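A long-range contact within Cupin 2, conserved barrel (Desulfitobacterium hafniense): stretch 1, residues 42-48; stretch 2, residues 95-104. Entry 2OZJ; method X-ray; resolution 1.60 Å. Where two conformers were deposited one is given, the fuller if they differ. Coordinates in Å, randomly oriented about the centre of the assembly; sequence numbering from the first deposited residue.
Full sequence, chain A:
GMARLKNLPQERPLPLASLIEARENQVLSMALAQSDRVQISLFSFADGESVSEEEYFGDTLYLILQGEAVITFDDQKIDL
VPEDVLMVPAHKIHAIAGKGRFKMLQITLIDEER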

# COMPACT_ATOMS: atom_id res chain seq x y z
N LEU A 42 -6.45 -7.31 0.69
CA LEU A 42 -6.40 -7.51 -0.76
C LEU A 42 -7.76 -8.07 -1.20
O LEU A 42 -8.32 -8.94 -0.54
N PHE A 43 -8.28 -7.58 -2.32
CA PHE A 43 -9.53 -8.05 -2.87
C PHE A 43 -9.37 -8.24 -4.36
O PHE A 43 -8.61 -7.50 -5.02
N SER A 44 -10.15 -9.18 -4.89
CA SER A 44 -10.33 -9.28 -6.33
C SER A 44 -11.74 -9.69 -6.66
O SER A 44 -12.34 -10.51 -5.93
N PHE A 45 -12.29 -9.10 -7.71
CA PHE A 45 -13.53 -9.54 -8.30
C PHE A 45 -13.66 -8.96 -9.69
O PHE A 45 -12.79 -8.20 -10.14
N ALA A 46 -14.77 -9.28 -10.35
CA ALA A 46 -14.99 -8.83 -11.72
C ALA A 46 -16.32 -8.12 -11.75
O ALA A 46 -17.27 -8.51 -11.06
N ASP A 47 -16.38 -7.05 -12.54
CA ASP A 47 -17.64 -6.34 -12.81
C ASP A 47 -18.38 -5.95 -11.49
O ASP A 47 -17.74 -5.44 -10.54
N GLY A 48 -19.69 -6.15 -11.42
CA GLY A 48 -20.44 -5.84 -10.19
C GLY A 48 -20.69 -7.05 -9.29
O GLY A 48 -21.68 -7.08 -8.53
N ALA A 95 -19.09 3.33 -4.12
CA ALA A 95 -19.09 1.93 -4.57
C ALA A 95 -17.96 1.72 -5.56
O ALA A 95 -17.57 2.62 -6.28
N ILE A 96 -17.42 0.52 -5.59
CA ILE A 96 -16.37 0.21 -6.52
C ILE A 96 -16.78 -1.05 -7.30
O ILE A 96 -17.41 -1.96 -6.77
N ALA A 97 -16.53 -1.04 -8.60
CA ALA A 97 -16.90 -2.13 -9.50
C ALA A 97 -15.75 -2.34 -10.44
O ALA A 97 -14.99 -1.42 -10.72
N GLY A 98 -15.58 -3.56 -10.91
CA GLY A 98 -14.54 -3.87 -11.89
C GLY A 98 -15.00 -3.52 -13.28
O GLY A 98 -16.19 -3.58 -13.60
N LYS A 99 -14.04 -3.15 -14.12
CA LYS A 99 -14.25 -3.10 -15.56
C LYS A 99 -13.56 -4.36 -16.01
O LYS A 99 -12.38 -4.35 -16.34
N GLY A 100 -14.28 -5.47 -15.93
CA GLY A 100 -13.66 -6.79 -15.99
C GLY A 100 -13.07 -7.16 -14.65
O GLY A 100 -13.46 -6.64 -13.60
N ARG A 101 -12.13 -8.11 -14.69
CA ARG A 101 -11.45 -8.57 -13.49
C ARG A 101 -10.46 -7.51 -12.98
O ARG A 101 -9.86 -6.78 -13.75
N PHE A 102 -10.33 -7.40 -11.67
CA PHE A 102 -9.29 -6.55 -11.09
C PHE A 102 -8.90 -7.02 -9.69
O PHE A 102 -9.59 -7.82 -9.06
N LYS A 103 -7.75 -6.51 -9.24
CA LYS A 103 -7.23 -6.76 -7.95
C LYS A 103 -6.90 -5.42 -7.31
O LYS A 103 -6.39 -4.51 -7.98
N MSE A 104 -7.21 -5.26 -6.03
CA MSE A 104 -6.86 -4.04 -5.32
C MSE A 104 -6.41 -4.27 -3.89
O MSE A 104 -6.75 -5.27 -3.26

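Residues 42-46 form a strand that pairs antiparallel with the strand at 102-104. Residues 95-98 approach the same segment at a steep angle, and the chain turns a corner at 99-101 between the two. Together the stretches bury 595 Å² of surface, both sides summed.

Ala95 makes no contact with stretch 1. Ile96 points sideways, with chi1 and chi2 both t. Its side chain stays back, with Ile96 CG2 5.0 Å from Phe45 CZ, so its closer contact is through the backbone: Ile96 O lies 3.7 Å from Phe45 CZ, at the edge of the ring. Ala97 also points sideways. Ala97 CA is 3.6 Å from Asp47 O and 4.2 Å from Phe45 CE2, and Ala97 CB is 3.7 Å from Asp47 O.

Gly98 has no side chain, and the fit here is tight. A CB would point toward stretch 1 and fall 2.9 Å from Asp47 N, a clash; it would also strike Gly100 O. The bare backbone comes close enough for Gly98 N to donate a hydrogen bond to Asp47 O at 2.9 Å. Lys99 points away, and its side chain, with chi1 m and a bend at chi3 p, takes no part in the contact.

Gly100 is the main polar partner of Asp47. The CB of Asp47 points away from stretch 2, but chi1 m brings the carboxylate back. Asp47 OD1 accepts a hydrogen bond from Gly100 N at 2.9 Å. In return Asp47 N donates to Gly100 O at 3.1 Å. The aspartate thus holds the corner with both its backbone and its side chain. The backbone angles of Gly100 themselves call for glycine, since a CB would be jammed against the preceding carbonyl.

Arg101 shares a face of the sheet with Ala46, Ser44 and Lys103. Its chi1 is m, and Arg101 CG rests 3.9 Å from Ala46 CB. The guanidinium extends beyond this contact, and Arg101 NH1 is hydrogen-bonded elsewhere in the structure.

Phe102 turns to the other face, shared with Phe43, Phe45 and Met104. It is buried, with chi1 p at 80°. Phe45 is also p, at 60°, and the two rings meet edge to face. The edge of Phe102 is directed at the face of Phe45, with centroids 4.9 Å apart and planes at 70°. The closest side-chain atoms are Phe102 CZ and Phe45 CE1, at 3.7 Å. Backbone hydrogen bonds join the same pair: Phe102 N donates to Phe45 O at 3.0 Å.

Lys103 lies beside Ser44. Its chi1 is m and the rest of the chain is t, so its end leads away. Lys103 CG is 4.0 Å from Ser44 CB. Ser44 OG and Lys103 NZ are both hydrogen-bonded elsewhere in the structure.

Met104 is modelled as selenomethionine, with chi1 p and chi2 and chi3 t. Two conformers were deposited and one is given. Its methyl reaches two rings: Met104 CE is 3.7 Å from Phe43 CD2 and 4.2 Å from Phe45 CE1, where it sits at the ring edge. Phe43 has chi1 m.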

# COMPACT_ATOMS: atom_id res chain seq x y z
CB LEU A 42 -5.33 -8.52 -1.18
CG LEU A 42 -3.87 -8.15 -1.06
CD1 LEU A 42 -3.01 -9.28 -1.68
CD2 LEU A 42 -3.63 -6.73 -1.69
CB PHE A 43 -10.67 -7.05 -2.73
CG PHE A 43 -11.07 -6.77 -1.36
CD1 PHE A 43 -11.89 -7.66 -0.65
CD2 PHE A 43 -10.70 -5.60 -0.74
CE1 PHE A 43 -12.30 -7.38 0.69
CE2 PHE A 43 -11.07 -5.36 0.61
CZ PHE A 43 -11.88 -6.24 1.30
CB SER A 44 -9.36 -10.28 -6.88
OG SER A 44 -9.68 -11.57 -6.47
CB PHE A 45 -14.75 -9.24 -7.41
CG PHE A 45 -14.97 -7.79 -7.09
CD1 PHE A 45 -14.29 -7.20 -6.05
CD2 PHE A 45 -15.92 -7.04 -7.80
CE1 PHE A 45 -14.50 -5.87 -5.74
CE2 PHE A 45 -16.16 -5.71 -7.49
CZ PHE A 45 -15.44 -5.12 -6.46
CB ALA A 46 -15.02 -10.02 -12.68
CB ASP A 47 -18.44 -7.18 -13.81
CG ASP A 47 -17.69 -7.35 -15.16
OD1 ASP A 47 -17.00 -6.41 -15.60
OD2 ASP A 47 -17.76 -8.42 -15.78
CB ALA A 95 -20.45 1.54 -5.18
CB ILE A 96 -14.95 0.22 -5.78
CG1 ILE A 96 -13.81 -0.25 -6.68
CG2 ILE A 96 -14.95 -0.54 -4.43
CD1 ILE A 96 -12.46 0.31 -6.17
CB ALA A 97 -18.12 -1.78 -10.27
CB LYS A 99 -13.61 -1.86 -16.16
CG LYS A 99 -14.40 -0.58 -15.91
CD LYS A 99 -13.64 0.70 -16.35
CE LYS A 99 -13.27 0.70 -17.81
NZ LYS A 99 -12.77 2.05 -18.22
CB ARG A 101 -10.68 -9.86 -13.78
CG ARG A 101 -11.56 -11.06 -14.08
CD ARG A 101 -10.99 -11.90 -15.21
NE ARG A 101 -10.12 -12.96 -14.72
CZ ARG A 101 -10.41 -14.27 -14.76
NH1 ARG A 101 -11.56 -14.73 -15.27
NH2 ARG A 101 -9.52 -15.14 -14.29
CB PHE A 102 -9.67 -5.04 -11.10
CG PHE A 102 -10.60 -4.64 -10.01
CD1 PHE A 102 -11.90 -5.11 -9.98
CD2 PHE A 102 -10.16 -3.81 -8.99
CE1 PHE A 102 -12.76 -4.76 -8.96
CE2 PHE A 102 -11.01 -3.46 -7.98
CZ PHE A 102 -12.30 -3.94 -7.95
CB LYS A 103 -5.95 -7.57 -8.04
CG LYS A 103 -6.09 -8.94 -8.65
CD LYS A 103 -4.72 -9.59 -8.79
CE LYS A 103 -4.79 -10.92 -9.54
NZ LYS A 103 -3.43 -11.53 -9.71
CB MSE A 104 -8.04 -3.08 -5.31
CG MSE A 104 -9.16 -3.55 -4.45
SE MSE A 104 -10.58 -2.27 -4.26
CE MSE A 104 -11.84 -3.53 -3.54